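Local coordinates for protein glycerophosphodiester phosphodiesterase (Cytophaga hutchinsonii ATCC 33406, PDB 3CH0) that belongs to the glycerophosphodiester phosphodiesterase family and is built on a TIM-barrel fold, at residues 217-222 and 237-242. Sequence-based numbering, arbitrary orientation.
Sequences YSPDVT and MRVIPW. With EDO (1,2-ethanediol), chain E; EDO (1,2-ethanediol), chain D.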
ATOM      1  N   TYR A 217      -9.608  -7.880   6.430  1.00 10.45           N
ATOM      2  CA  TYR A 217      -8.614  -8.207   7.410  1.00 10.49           C
ATOM      3  C   TYR A 217      -7.347  -8.538   6.609  1.00 10.29           C
ATOM      4  O   TYR A 217      -7.363  -9.402   5.718  1.00 10.87           O
ATOM      5  CB  TYR A 217      -9.064  -9.409   8.248  1.00 10.08           C
ATOM      6  CG  TYR A 217      -8.200  -9.686   9.426  1.00 11.02           C
ATOM      7  CD1 TYR A 217      -8.229  -8.872  10.561  1.00 13.85           C
ATOM      8  CD2 TYR A 217      -7.322 -10.740   9.404  1.00 14.52           C
ATOM      9  CE1 TYR A 217      -7.418  -9.094  11.648  1.00 13.72           C
ATOM     10  CE2 TYR A 217      -6.524 -10.972  10.473  1.00 11.92           C
ATOM     11  CZ  TYR A 217      -6.585 -10.172  11.625  1.00 12.12           C
ATOM     12  OH  TYR A 217      -5.782 -10.359  12.741  1.00 13.99           O
ATOM     13  N   SER A 218      -6.255  -7.855   6.903  1.00 10.22           N
ATOM     14  CA  SER A 218      -5.058  -7.919   6.042  1.00 10.44           C
ATOM     15  C   SER A 218      -3.830  -8.175   6.935  1.00 10.49           C
ATOM     16  O   SER A 218      -3.097  -7.242   7.275  1.00  9.31           O
ATOM     17  CB  SER A 218      -4.929  -6.626   5.227  1.00 11.09           C
ATOM     18  OG  SER A 218      -3.913  -6.721   4.265  1.00  9.84           O
ATOM     19  N   PRO A 219      -3.584  -9.455   7.305  1.00 10.46           N
ATOM     20  CA  PRO A 219      -2.467  -9.836   8.145  1.00 10.33           C
ATOM     21  C   PRO A 219      -1.209 -10.252   7.383  1.00 10.81           C
ATOM     22  O   PRO A 219      -1.295 -10.680   6.246  1.00 10.66           O
ATOM     23  CB  PRO A 219      -3.035 -11.078   8.847  1.00 11.69           C
ATOM     24  CG  PRO A 219      -3.813 -11.735   7.740  1.00  9.82           C
ATOM     25  CD  PRO A 219      -4.435 -10.612   6.964  1.00 11.70           C
ATOM     26  N   ASP A 220      -0.071 -10.078   8.058  1.00 10.53           N
ATOM     27  CA  ASP A 220       1.185 -10.705   7.641  1.00  8.93           C
ATOM     28  C   ASP A 220       0.878 -12.176   7.382  1.00  9.56           C
ATOM     29  O   ASP A 220       0.225 -12.858   8.218  1.00 10.28           O
ATOM     30  CB  ASP A 220       2.163 -10.518   8.781  1.00 11.33           C
ATOM     31  CG  ASP A 220       3.570 -10.938   8.459  1.00 17.55           C
ATOM     32  OD1 ASP A 220       3.749 -11.960   7.840  1.00 19.34           O
ATOM     33  OD2 ASP A 220       4.511 -10.287   8.957  1.00 16.35           O
ATOM     34  N   VAL A 221       1.326 -12.655   6.227  1.00  9.83           N
ATOM     35  CA  VAL A 221       1.078 -14.023   5.819  1.00 10.18           C
ATOM     36  C   VAL A 221       1.422 -15.044   6.907  1.00 10.46           C
ATOM     37  O   VAL A 221       0.730 -16.069   7.017  1.00 10.19           O
ATOM     38  CB  VAL A 221       1.792 -14.331   4.495  1.00 11.38           C
ATOM     39  CG1 VAL A 221       3.292 -14.144   4.634  1.00 10.95           C
ATOM     40  CG2 VAL A 221       1.428 -15.737   4.007  1.00 12.84           C
ATOM     41  N   THR A 222       2.480 -14.785   7.672  1.00  9.79           N
ATOM     42  CA  THR A 222       2.886 -15.768   8.674  1.00 10.18           C
ATOM     43  C   THR A 222       1.790 -16.038   9.699  1.00 11.35           C
ATOM     44  O   THR A 222       1.799 -17.091  10.371  1.00 11.40           O
ATOM     45  CB  THR A 222       4.126 -15.341   9.442  1.00 11.65           C
ATOM     46  OG1 THR A 222       3.843 -14.109  10.133  1.00 12.86           O
ATOM     47  CG2 THR A 222       5.337 -15.214   8.505  1.00 12.61           C
HETATM   48  N   MSE A 237     -15.943 -10.354   6.679  1.00 15.04           N
HETATM   49  CA  MSE A 237     -14.660  -9.755   6.219  1.00 15.02           C
HETATM   50  C   MSE A 237     -14.059 -10.583   5.112  1.00 15.21           C
HETATM   51  O   MSE A 237     -14.215 -11.804   5.096  1.00 17.34           O
HETATM   52  CB  MSE A 237     -13.641  -9.698   7.338  1.00 15.21           C
HETATM   53  CG  MSE A 237     -14.034  -8.719   8.378  1.00 22.28           C
HETATM   54 SE   MSE A 237     -12.674  -8.462   9.695  0.75 16.54          SE
HETATM   55  CE  MSE A 237     -12.871 -10.123  10.500  1.00 26.35           C
ATOM     56  N   ARG A 238     -13.325  -9.921   4.216  1.00 13.66           N
ATOM     57  CA  ARG A 238     -12.451 -10.586   3.280  1.00 14.20           C
ATOM     58  C   ARG A 238     -11.052 -10.591   3.873  1.00 13.82           C
ATOM     59  O   ARG A 238     -10.723  -9.742   4.701  1.00 14.27           O
ATOM     60  CB  ARG A 238     -12.430  -9.884   1.954  1.00 14.52           C
ATOM     61  CG  ARG A 238     -13.810 -10.131   1.258  1.00 19.00           C
ATOM     62  CD  ARG A 238     -13.988  -9.412  -0.011  1.00 25.87           C
ATOM     63  NE  ARG A 238     -14.153  -7.997   0.247  1.00 27.34           N
ATOM     64  CZ  ARG A 238     -13.258  -7.048  -0.048  1.00 35.07           C
ATOM     65  NH1 ARG A 238     -12.109  -7.376  -0.653  1.00 28.67           N
ATOM     66  NH2 ARG A 238     -13.540  -5.765   0.238  1.00 25.99           N
ATOM     67  N   VAL A 239     -10.306 -11.617   3.526  1.00 11.88           N
ATOM     68  CA  VAL A 239      -8.956 -11.829   4.055  1.00 10.29           C
ATOM     69  C   VAL A 239      -7.928 -11.742   2.921  1.00 10.65           C
ATOM     70  O   VAL A 239      -7.958 -12.518   1.975  1.00 11.41           O
ATOM     71  CB  VAL A 239      -8.807 -13.177   4.801  1.00 11.41           C
ATOM     72  CG1 VAL A 239      -7.351 -13.310   5.359  1.00 11.66           C
ATOM     73  CG2 VAL A 239      -9.865 -13.251   5.933  1.00 12.50           C
ATOM     74  N   ILE A 240      -7.022 -10.763   3.019  1.00 11.64           N
ATOM     75  CA  ILE A 240      -6.048 -10.444   1.980  1.00 10.01           C
ATOM     76  C   ILE A 240      -4.664 -10.263   2.606  1.00  9.01           C
ATOM     77  O   ILE A 240      -4.330  -9.178   3.072  1.00 10.46           O
ATOM     78  CB  ILE A 240      -6.431  -9.176   1.178  1.00 11.62           C
ATOM     79  CG1 ILE A 240      -7.858  -9.341   0.624  1.00 15.04           C
ATOM     80  CG2 ILE A 240      -5.470  -8.938   0.041  1.00  9.46           C
ATOM     81  CD1 ILE A 240      -8.333  -8.163  -0.204  1.00 12.99           C
ATOM     82  N   PRO A 241      -3.884 -11.353   2.664  1.00  9.82           N
ATOM     83  CA  PRO A 241      -2.575 -11.270   3.304  1.00  9.91           C
ATOM     84  C   PRO A 241      -1.481 -10.672   2.430  1.00  9.53           C
ATOM     85  O   PRO A 241      -1.621 -10.568   1.210  1.00 10.54           O
ATOM     86  CB  PRO A 241      -2.225 -12.714   3.609  1.00  9.74           C
ATOM     87  CG  PRO A 241      -3.144 -13.551   2.887  1.00 17.24           C
ATOM     88  CD  PRO A 241      -4.216 -12.725   2.244  1.00 10.14           C
ATOM     89  N   TRP A 242      -0.386 -10.344   3.111  1.00  9.99           N
ATOM     90  CA  TRP A 242       0.775  -9.705   2.486  1.00  9.56           C
ATOM     91  C   TRP A 242       2.055 -10.220   3.118  1.00  9.21           C
ATOM     92  O   TRP A 242       1.975 -10.760   4.203  1.00  9.72           O
ATOM     93  CB  TRP A 242       0.707  -8.175   2.711  1.00 11.46           C
ATOM     94  CG  TRP A 242       0.502  -7.788   4.169  1.00 11.23           C
ATOM     95  CD1 TRP A 242      -0.701  -7.574   4.800  1.00  9.71           C
ATOM     96  CD2 TRP A 242       1.502  -7.612   5.182  1.00  8.20           C
ATOM     97  NE1 TRP A 242      -0.503  -7.243   6.098  1.00  9.92           N
ATOM     98  CE2 TRP A 242       0.840  -7.274   6.372  1.00  9.25           C
ATOM     99  CE3 TRP A 242       2.908  -7.696   5.206  1.00  9.41           C
ATOM    100  CZ2 TRP A 242       1.547  -7.040   7.563  1.00 10.65           C
ATOM    101  CZ3 TRP A 242       3.591  -7.456   6.394  1.00 12.64           C
ATOM    102  CH2 TRP A 242       2.912  -7.103   7.551  1.00 12.29           C
TER
HETATM  103  C1  EDO E 275       5.260 -11.393   4.883  1.00 30.99           C
HETATM  104  O1  EDO E 275       5.718 -10.204   4.269  1.00 23.64           O
HETATM  105  C2  EDO E 275       6.383 -12.082   5.662  1.00 24.91           C
HETATM  106  O2  EDO E 275       6.480 -11.568   6.990  1.00 28.94           O
HETATM  107  C1  EDO D 274       4.293 -11.530  12.185  1.00 26.48           C
HETATM  108  O1  EDO D 274       4.284 -11.206  13.586  1.00 20.40           O
HETATM  109  C2  EDO D 274       5.716 -11.520  11.669  1.00 25.97           C
HETATM  110  O2  EDO D 274       5.876 -12.071  10.377  1.00 28.06           O
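The indole of Trp242 lies over the backbone of Pro219 and Asp220, with Asp220 CA 3.7 Å from the centre of the six-membered ring and close to its normal, a CH-pi contact. Pro219 C and Asp220 N sit over the same face, nearer the rim, and Asp220 CB reaches CZ2 and CH2. CG of Trp242 stands between its own backbone N and carbonyl carbon (chi1 52°), on the side of segment 217-222, and the ring extends from there. NE1 gives a hydrogen bond of 2.8 Å to Ser218 O. The oxygen lies nearly in the ring plane, while the donor stands well above the carbonyl plane. The bond at the ring's edge and the CH-pi contact over its face both restrain the turn of the indole.

Ser218 contributes its hydroxyl as well: OG, anti to the backbone N (chi1 -172°), donates to Ile240 O at 2.8 Å, taking the place of the backbone N-H that Pro219, next in the parallel register, does not have. Parallel strand pairing runs before this point, with Tyr217 N bonded to Arg238 O and Ile240 N to Tyr217 O. Beyond it, Trp242 N meets Pro219 O at a longer 3.3 Å, and Val221 N bonds to Trp242 O, a single bridge about Asp220 and Trp242 past the strand ends.

Asp220 OD1 accepts from Thr222 N at 3.1 Å, forming an Asx turn as the chain leaves the strand, and both carboxylate oxygens hold 1,2-ethanediol molecules. A citric acid molecule lies beside the Trp242 side chain.

These are neighbouring parallel strands of a beta-alpha-beta unit, linked through helix 226-234. Strand 192-197 flanks 216-219 on its other side, Ile262 of strand 260-263 touches Ser218, Ile240 and Trp242, and helix 203-207 packs against Tyr217 and Met237.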